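Local coordinates for protein phosphotransferase system, HPr-related proteins (Thermoanaerobacter tengcongensis, PDB 3LE1) that probably serves as the general phosphocarrier of the phosphoenolpyruvate-dependent sugar phosphotransferase system, which takes up sugars and phosphorylates them as they cross the membrane, at residues A20-T25 with V42-I47; Q24-F29 with K75-L80; I33-D38 with M51-S56. All blocks are in the same frame, centred on the assembly; numbering follows the deposited sequence.

Contact 1. Residues A20-T25 with V42-I47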
loop_
_atom_site.group_PDB
_atom_site.type_symbol
_atom_site.label_atom_id
_atom_site.label_comp_id
_atom_site.label_asym_id
_atom_site.label_seq_id
_atom_site.Cartn_x
_atom_site.Cartn_y
_atom_site.Cartn_z
ATOM N N ALA A 20 3.174 -9.007 -2.050
ATOM C CA ALA A 20 4.125 -9.506 -1.064
ATOM C C ALA A 20 5.135 -8.424 -0.721
ATOM O O ALA A 20 5.483 -8.230 0.447
ATOM C CB ALA A 20 4.844 -10.746 -1.593
ATOM N N LEU A 21 5.597 -7.729 -1.758
ATOM C CA LEU A 21 6.564 -6.643 -1.618
ATOM C C LEU A 21 5.937 -5.446 -0.925
ATOM O O LEU A 21 6.590 -4.760 -0.137
ATOM C CB LEU A 21 7.073 -6.212 -2.987
ATOM C CG LEU A 21 8.094 -7.134 -3.654
ATOM C CD1 LEU A 21 7.987 -7.036 -5.160
ATOM C CD2 LEU A 21 9.496 -6.812 -3.183
ATOM N N PHE A 22 4.675 -5.186 -1.245
ATOM C CA PHE A 22 3.934 -4.107 -0.616
ATOM C C PHE A 22 3.921 -4.306 0.892
ATOM O O PHE A 22 4.286 -3.400 1.634
ATOM C CB PHE A 22 2.509 -4.044 -1.166
ATOM C CG PHE A 22 1.713 -2.869 -0.661
ATOM C CD1 PHE A 22 1.714 -1.664 -1.347
ATOM C CD2 PHE A 22 0.953 -2.973 0.494
ATOM C CE1 PHE A 22 0.975 -0.590 -0.886
ATOM C CE2 PHE A 22 0.209 -1.897 0.954
ATOM C CZ PHE A 22 0.222 -0.710 0.259
ATOM N N VAL A 23 3.531 -5.504 1.339
ATOM C CA VAL A 23 3.443 -5.826 2.758
ATOM C C VAL A 23 4.835 -5.828 3.371
ATOM O O VAL A 23 5.037 -5.396 4.507
ATOM C CB VAL A 23 2.797 -7.209 2.974
ATOM C CG1 VAL A 23 2.987 -7.675 4.411
ATOM C CG2 VAL A 23 1.321 -7.175 2.608
ATOM N N GLN A 24 5.783 -6.327 2.589
ATOM C CA GLN A 24 7.187 -6.327 2.942
ATOM C C GLN A 24 7.671 -4.909 3.237
ATOM O O GLN A 24 8.284 -4.651 4.260
ATOM C CB GLN A 24 7.980 -6.921 1.775
ATOM N N THR A 25 7.379 -3.993 2.326
ATOM C CA THR A 25 7.822 -2.620 2.473
ATOM C C THR A 25 7.108 -1.945 3.644
ATOM O O THR A 25 7.748 -1.295 4.478
ATOM C CB THR A 25 7.618 -1.839 1.158
ATOM O OG1 THR A 25 8.420 -2.441 0.129
ATOM C CG2 THR A 25 8.011 -0.381 1.311
ATOM N N VAL A 42 -7.960 -1.732 5.132
ATOM C CA VAL A 42 -7.214 -2.850 5.704
ATOM C C VAL A 42 -5.813 -2.465 6.187
ATOM O O VAL A 42 -5.206 -1.511 5.703
ATOM C CB VAL A 42 -7.046 -3.973 4.680
ATOM C CG1 VAL A 42 -8.394 -4.445 4.196
ATOM C CG2 VAL A 42 -6.180 -3.510 3.509
ATOM N N ASN A 43 -5.306 -3.244 7.135
ATOM C CA ASN A 43 -3.923 -3.140 7.585
ATOM C C ASN A 43 -2.979 -3.468 6.425
ATOM O O ASN A 43 -3.085 -4.521 5.803
ATOM C CB ASN A 43 -3.713 -4.094 8.763
ATOM C CG ASN A 43 -2.310 -4.049 9.326
ATOM O OD1 ASN A 43 -1.406 -3.444 8.751
ATOM N ND2 ASN A 43 -2.112 -4.726 10.458
ATOM N N ALA A 44 -2.067 -2.550 6.112
ATOM C CA ALA A 44 -1.172 -2.735 4.968
ATOM C C ALA A 44 -0.107 -3.803 5.212
ATOM O O ALA A 44 0.554 -4.257 4.273
ATOM C CB ALA A 44 -0.507 -1.414 4.597
ATOM N N LYS A 45 0.060 -4.179 6.473
ATOM C CA LYS A 45 1.005 -5.223 6.870
ATOM C C LYS A 45 0.334 -6.601 6.859
ATOM O O LYS A 45 0.971 -7.601 7.192
ATOM C CB LYS A 45 1.574 -4.926 8.263
ATOM C CG LYS A 45 2.395 -3.635 8.343
ATOM C CD LYS A 45 2.743 -3.257 9.775
ATOM C CE LYS A 45 3.492 -1.927 9.816
ATOM N NZ LYS A 45 4.014 -1.601 11.161
ATOM N N SER A 46 -0.944 -6.650 6.476
ATOM C CA SER A 46 -1.700 -7.909 6.432
ATOM C C SER A 46 -2.004 -8.368 5.008
ATOM O O SER A 46 -2.778 -7.729 4.282
ATOM C CB SER A 46 -2.999 -7.801 7.242
ATOM O OG SER A 46 -3.904 -8.857 6.925
ATOM N N ILE A 47 -1.393 -9.485 4.622
ATOM C CA ILE A 47 -1.576 -10.054 3.295
ATOM C C ILE A 47 -3.024 -10.490 3.059
ATOM O O ILE A 47 -3.550 -10.323 1.970
ATOM C CB ILE A 47 -0.618 -11.244 3.047
ATOM C CG1 ILE A 47 -0.546 -11.571 1.550
ATOM C CG2 ILE A 47 -1.055 -12.457 3.855
ATOM C CD1 ILE A 47 -0.229 -10.371 0.678
#
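V23 sits against the N43-S46 turn and the first residue of helix 47-53, and its two methyl groups make most of the contact. The backbones come close, with V23 CA only 4.8 Å from K45 CA. No hydrogen bond joins the two segments, so the 253 Å² of buried surface rests on van der Waals contacts, methyl to carbonyl included.

Methyl-to-carbonyl packing comes first. V23 CG1, anti to the backbone N (chi1 167°), approaches K45 O at 3.4 Å. Its sister CG2 lies anti to the carbonyl carbon and meets A44 O, also at 3.4 Å, so each branch rests on a different peptide oxygen.

Purely apolar pairs flank this. V23 CG2 also touches I47 CD1 at 4.0 Å, the two side chains crossing at about a right angle. On the buried side, F22 CE2 meets A44 CB at 3.7 Å, with the methyl oblique to the ring.

Polar bonds within 42-47 fix the shape of the surface that V23 meets. N43 to S46 is a type I turn, closed by S46 N to N43 O. An Asx turn overlaps it: K45 N donates to N43 OD1 at 2.8 Å, nearly straight at 161° but above the carbonyl plane. Bonds to residues outside also hold the turn: S46 N-caps helix 47-53 through OG to G49 N, while K45 NZ binds S31 O and F29 O.

The turn thus lies between strand 40-43 and helix 47-53, against helix 16-26. F22 continues inward to V35 of strand 32-37, I50 of helix 47-53 and L77 of helix 70-82.

Contact 2. Residues Q24-F29 with K75-L80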
loop_
_atom_site.group_PDB
_atom_site.type_symbol
_atom_site.label_atom_id
_atom_site.label_comp_id
_atom_site.label_asym_id
_atom_site.label_seq_id
_atom_site.Cartn_x
_atom_site.Cartn_y
_atom_site.Cartn_z
ATOM N N GLN A 24 5.783 -6.327 2.589
ATOM C CA GLN A 24 7.187 -6.327 2.942
ATOM C C GLN A 24 7.671 -4.909 3.237
ATOM O O GLN A 24 8.284 -4.651 4.260
ATOM C CB GLN A 24 7.980 -6.921 1.775
ATOM N N THR A 25 7.379 -3.993 2.326
ATOM C CA THR A 25 7.822 -2.620 2.473
ATOM C C THR A 25 7.108 -1.945 3.644
ATOM O O THR A 25 7.748 -1.295 4.478
ATOM C CB THR A 25 7.618 -1.839 1.158
ATOM O OG1 THR A 25 8.420 -2.441 0.129
ATOM C CG2 THR A 25 8.011 -0.381 1.311
ATOM N N ALA A 26 5.790 -2.113 3.721
ATOM C CA ALA A 26 5.022 -1.545 4.829
ATOM C C ALA A 26 5.576 -2.043 6.148
ATOM O O ALA A 26 5.683 -1.292 7.121
ATOM C CB ALA A 26 3.548 -1.911 4.708
ATOM N N SER A 27 5.939 -3.321 6.175
ATOM C CA SER A 27 6.391 -3.959 7.404
ATOM C C SER A 27 7.777 -3.476 7.848
ATOM O O SER A 27 8.223 -3.794 8.938
ATOM C CB SER A 27 6.364 -5.486 7.258
ATOM O OG SER A 27 5.035 -5.974 7.087
ATOM N N LYS A 28 8.464 -2.713 7.003
ATOM C CA LYS A 28 9.744 -2.125 7.396
ATOM C C LYS A 28 9.580 -0.997 8.415
ATOM O O LYS A 28 10.538 -0.609 9.084
ATOM C CB LYS A 28 10.491 -1.591 6.180
ATOM C CG LYS A 28 10.832 -2.648 5.161
ATOM C CD LYS A 28 12.004 -2.214 4.311
ATOM C CE LYS A 28 11.631 -1.073 3.402
ATOM N NZ LYS A 28 12.547 -1.056 2.229
ATOM N N PHE A 29 8.363 -0.474 8.536
ATOM C CA PHE A 29 8.113 0.703 9.366
ATOM C C PHE A 29 7.315 0.403 10.632
ATOM O O PHE A 29 6.536 -0.554 10.678
ATOM C CB PHE A 29 7.429 1.795 8.527
ATOM C CG PHE A 29 8.241 2.224 7.333
ATOM C CD1 PHE A 29 9.160 3.249 7.453
ATOM C CD2 PHE A 29 8.109 1.584 6.106
ATOM C CE1 PHE A 29 9.923 3.646 6.379
ATOM C CE2 PHE A 29 8.877 1.975 5.013
ATOM C CZ PHE A 29 9.786 3.010 5.150
ATOM N N LYS A 75 5.912 7.447 2.068
ATOM C CA LYS A 75 6.771 7.748 0.930
ATOM C C LYS A 75 7.347 6.471 0.313
ATOM O O LYS A 75 7.420 6.329 -0.915
ATOM C CB LYS A 75 7.906 8.678 1.332
ATOM C CG LYS A 75 8.887 8.899 0.208
ATOM C CD LYS A 75 9.682 10.154 0.399
ATOM N N ALA A 76 7.741 5.533 1.168
ATOM C CA ALA A 76 8.324 4.282 0.691
ATOM C C ALA A 76 7.323 3.495 -0.160
ATOM O O ALA A 76 7.674 2.870 -1.174
ATOM C CB ALA A 76 8.793 3.444 1.863
ATOM N N LEU A 77 6.065 3.530 0.255
ATOM C CA LEU A 77 5.012 2.835 -0.480
ATOM C C LEU A 77 4.667 3.557 -1.784
ATOM O O LEU A 77 4.455 2.923 -2.832
ATOM C CB LEU A 77 3.777 2.698 0.413
ATOM C CG LEU A 77 4.012 1.722 1.568
ATOM C CD1 LEU A 77 2.911 1.825 2.619
ATOM C CD2 LEU A 77 4.180 0.273 1.091
ATOM N N VAL A 78 4.620 4.882 -1.721
ATOM C CA VAL A 78 4.365 5.697 -2.899
ATOM C C VAL A 78 5.417 5.421 -3.961
ATOM O O VAL A 78 5.085 5.179 -5.123
ATOM C CB VAL A 78 4.379 7.199 -2.551
ATOM C CG1 VAL A 78 4.561 8.062 -3.805
ATOM C CG2 VAL A 78 3.121 7.574 -1.796
ATOM N N ASP A 79 6.677 5.450 -3.538
ATOM C CA ASP A 79 7.804 5.143 -4.408
ATOM C C ASP A 79 7.745 3.723 -4.969
ATOM O O ASP A 79 8.056 3.504 -6.134
ATOM C CB ASP A 79 9.128 5.384 -3.665
ATOM C CG ASP A 79 9.361 6.859 -3.347
ATOM O OD1 ASP A 79 8.612 7.714 -3.858
ATOM O OD2 ASP A 79 10.301 7.170 -2.584
ATOM N N LEU A 80 7.346 2.759 -4.150
ATOM C CA LEU A 80 7.241 1.385 -4.635
ATOM C C LEU A 80 6.186 1.296 -5.732
ATOM O O LEU A 80 6.407 0.696 -6.782
ATOM C CB LEU A 80 6.900 0.442 -3.487
ATOM C CG LEU A 80 7.008 -1.072 -3.672
ATOM C CD1 LEU A 80 8.450 -1.505 -3.922
ATOM C CD2 LEU A 80 6.458 -1.774 -2.453
#
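T25 meets three residues of helix 70-82, and its two branches share the work. The methyl CG2, anti to the backbone N, lies 3.9 Å from both A76 CB and L77 CD2. The hydroxyl branch faces L80: T25 and L80 reach toward each other tip to tip, bringing T25 OG1 to 3.3 Å from L80 CD2. That oxygen is not left to the leucine methyl alone, since it donates to L21 O one helical turn earlier. L21 O also accepts from T25 N, and the two donors reach it from opposite faces of its plane.

With its three partners T25 forms the dense part of the interface, and the inner side next to it is marked by burial rather than by shorter distances. L77 and T25 slide past each other in opposite directions, and L77 CD2 also reaches A26, 3.9 Å from its backbone N and 4.3 Å from its CB. A26 and L77 are both buried, and both continue the packing onto I33 of strand 32-37.

Further along, at F29, the contact is a single pair of residues. F29 closes the type I turn from A26, its N bonded to A26 O. Its CE2 and CZ atoms are both 3.5 Å from A76 CB, an oblique approach, while A26 O lies in plane at the edge of the same ring. K28 and S27, exposed on this outer side, add almost nothing to the 240 Å² buried.

No hydrogen bond crosses the interface. Two helices running in opposite directions and joined by small and aliphatic side chains, on one face of an antiparallel sheet, are characteristic of the open-faced beta-sandwich of HPr proteins.

Contact 3. Residues I33-D38 with M51-S56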
loop_
_atom_site.group_PDB
_atom_site.type_symbol
_atom_site.label_atom_id
_atom_site.label_comp_id
_atom_site.label_asym_id
_atom_site.label_seq_id
_atom_site.Cartn_x
_atom_site.Cartn_y
_atom_site.Cartn_z
ATOM N N ILE A 33 -0.152 1.213 9.442
ATOM C CA ILE A 33 -0.376 1.632 8.059
ATOM C C ILE A 33 -1.628 0.978 7.485
ATOM O O ILE A 33 -1.872 -0.211 7.699
ATOM C CB ILE A 33 0.817 1.294 7.135
ATOM C CG1 ILE A 33 2.145 1.723 7.757
ATOM C CG2 ILE A 33 0.633 1.969 5.778
ATOM C CD1 ILE A 33 3.337 1.141 7.026
ATOM N N TRP A 34 -2.406 1.763 6.748
ATOM C CA TRP A 34 -3.666 1.299 6.186
ATOM C C TRP A 34 -3.727 1.539 4.684
ATOM O O TRP A 34 -3.087 2.457 4.156
ATOM C CB TRP A 34 -4.842 2.009 6.851
ATOM C CG TRP A 34 -4.992 1.763 8.321
ATOM C CD1 TRP A 34 -5.716 0.761 8.916
ATOM C CD2 TRP A 34 -4.440 2.547 9.391
ATOM N NE1 TRP A 34 -5.641 0.882 10.283
ATOM C CE2 TRP A 34 -4.863 1.964 10.600
ATOM C CE3 TRP A 34 -3.635 3.693 9.441
ATOM C CZ2 TRP A 34 -4.501 2.480 11.847
ATOM C CZ3 TRP A 34 -3.275 4.203 10.683
ATOM C CH2 TRP A 34 -3.703 3.591 11.868
ATOM N N VAL A 35 -4.506 0.699 4.010
ATOM C CA VAL A 35 -4.809 0.826 2.605
ATOM C C VAL A 35 -6.327 0.810 2.443
ATOM O O VAL A 35 -6.998 -0.090 2.932
ATOM C CB VAL A 35 -4.176 -0.329 1.833
ATOM C CG1 VAL A 35 -4.806 -0.492 0.468
ATOM C CG2 VAL A 35 -2.698 -0.095 1.716
ATOM N N GLU A 36 -6.868 1.823 1.782
ATOM C CA GLU A 36 -8.308 1.933 1.611
ATOM C C GLU A 36 -8.694 1.957 0.139
ATOM O O GLU A 36 -8.039 2.608 -0.666
ATOM C CB GLU A 36 -8.834 3.198 2.293
ATOM C CG GLU A 36 -10.280 3.495 1.943
ATOM C CD GLU A 36 -10.871 4.624 2.764
ATOM O OE1 GLU A 36 -10.169 5.166 3.652
ATOM O OE2 GLU A 36 -12.050 4.965 2.525
ATOM N N LYS A 37 -9.750 1.226 -0.200
ATOM C CA LYS A 37 -10.386 1.344 -1.504
ATOM C C LYS A 37 -11.888 1.329 -1.309
ATOM O O LYS A 37 -12.423 0.429 -0.668
ATOM C CB LYS A 37 -9.989 0.222 -2.464
ATOM C CG LYS A 37 -10.686 0.360 -3.817
ATOM C CD LYS A 37 -10.266 -0.690 -4.831
ATOM C CE LYS A 37 -11.187 -1.895 -4.830
ATOM N NZ LYS A 37 -11.139 -2.631 -6.133
ATOM N N ASP A 38 -12.552 2.343 -1.852
ATOM C CA ASP A 38 -14.006 2.421 -1.806
ATOM C C ASP A 38 -14.565 1.994 -0.449
ATOM O O ASP A 38 -15.265 0.989 -0.337
ATOM C CB ASP A 38 -14.619 1.590 -2.930
ATOM C CG ASP A 38 -14.266 2.129 -4.311
ATOM O OD1 ASP A 38 -13.560 3.157 -4.402
ATOM O OD2 ASP A 38 -14.708 1.524 -5.307
ATOM N N MET A 51 -5.373 -8.880 0.153
ATOM C CA MET A 51 -6.141 -9.752 -0.730
ATOM C C MET A 51 -7.618 -9.397 -0.714
ATOM O O MET A 51 -8.249 -9.272 -1.770
ATOM C CB MET A 51 -5.982 -11.208 -0.313
ATOM C CG MET A 51 -4.564 -11.727 -0.394
ATOM S SD MET A 51 -4.040 -12.013 -2.086
ATOM C CE MET A 51 -3.727 -10.348 -2.677
ATOM N N SER A 52 -8.160 -9.245 0.492
ATOM C CA SER A 52 -9.569 -8.908 0.676
ATOM C C SER A 52 -9.922 -7.638 -0.077
ATOM O O SER A 52 -11.014 -7.505 -0.628
ATOM C CB SER A 52 -9.877 -8.697 2.159
ATOM O OG SER A 52 -9.685 -7.339 2.532
ATOM N N LEU A 53 -8.987 -6.700 -0.097
ATOM C CA LEU A 53 -9.237 -5.394 -0.683
ATOM C C LEU A 53 -9.463 -5.459 -2.205
ATOM O O LEU A 53 -10.212 -4.655 -2.753
ATOM C CB LEU A 53 -8.089 -4.457 -0.318
ATOM C CG LEU A 53 -8.420 -3.010 0.051
ATOM C CD1 LEU A 53 -7.898 -2.048 -0.973
ATOM C CD2 LEU A 53 -9.913 -2.788 0.278
ATOM N N GLY A 54 -8.828 -6.421 -2.876
ATOM C CA GLY A 54 -9.012 -6.611 -4.305
ATOM C C GLY A 54 -8.635 -5.387 -5.120
ATOM O O GLY A 54 -9.462 -4.805 -5.829
ATOM N N VAL A 55 -7.378 -4.978 -4.995
ATOM C CA VAL A 55 -6.869 -3.831 -5.739
ATOM C C VAL A 55 -6.265 -4.268 -7.069
ATOM O O VAL A 55 -5.290 -5.027 -7.098
ATOM C CB VAL A 55 -5.779 -3.096 -4.947
ATOM C CG1 VAL A 55 -5.302 -1.873 -5.728
ATOM C CG2 VAL A 55 -6.301 -2.709 -3.569
ATOM N N SER A 56 -6.849 -3.793 -8.159
ATOM C CA SER A 56 -6.370 -4.134 -9.495
ATOM C C SER A 56 -5.770 -2.910 -10.184
ATOM O O SER A 56 -5.860 -1.793 -9.684
ATOM C CB SER A 56 -7.504 -4.727 -10.339
ATOM O OG SER A 56 -8.643 -3.885 -10.347
#
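V35 and K37 both point their CB atoms toward the 51-56 segment, where they meet L53, the last residue of helix 47-53. The short helix thereby closes over one end of the helix-bearing face of the sheet in the HPr open-faced beta-sandwich. Strand 32-37 is an inner strand, between 60-66 and 40-43, and the alternation of its side chains decides which residues meet the helix.

V35 supplies the deeper contact. Its CG1, anti to the backbone N, lies 3.7 Å from L53 CD1, and the two side chains cross obliquely. V35 also packs on F22 of helix 16-26, so it bridges two helices.

E36, the next residue, turns its CB away, as strand alternation requires; its carbonyl carbon approaches L53 CD1 at 4.2 Å.

K37 carries the largest share of the 236 Å² buried, and different parts of its chain do different things. At the base, CB presses on L53 CD1 at 3.4 Å, tighter than usual for two carbons; L53 CD2 lies farther off, 4.1 Å from the same CB. The chain runs extended through chi1 and chi2, then bends at chi3 (93°), placing CE 3.6 Å from L53 O and 3.5 Å from G54 O.

The base of the chain thus packs on the leucine while its end turns to backbone oxygens just beyond the helix. There G54 has left helical geometry with positive phi (59°). K37 NZ donates to its carbonyl oxygen, G54 O, at 2.8 Å, with the donor tilted 32° from the carbonyl plane.

Followed from the N terminus, the chain passes strand 2-7 and enters helix 16-26, from which contacts 1 and 2 both start, sharing Q24 and T25. Contact 1 closes a loop of 16 residues around most of the 32-37/40-43 hairpin. Contact 3 starts within that loop and ends beyond it, so the two cross; V42 and A44 also pair with V35 and I33 in the sheet. Contact 2 closes the longest loop, 45 residues, and contact 3 falls wholly within it. Contact 1 sets helix 16-26 against the turn leading from strand 40-43 into helix 47-53, contact 2 joins helix 16-26 to 70-82, and contact 3 joins helix 47-53 to strand 32-37.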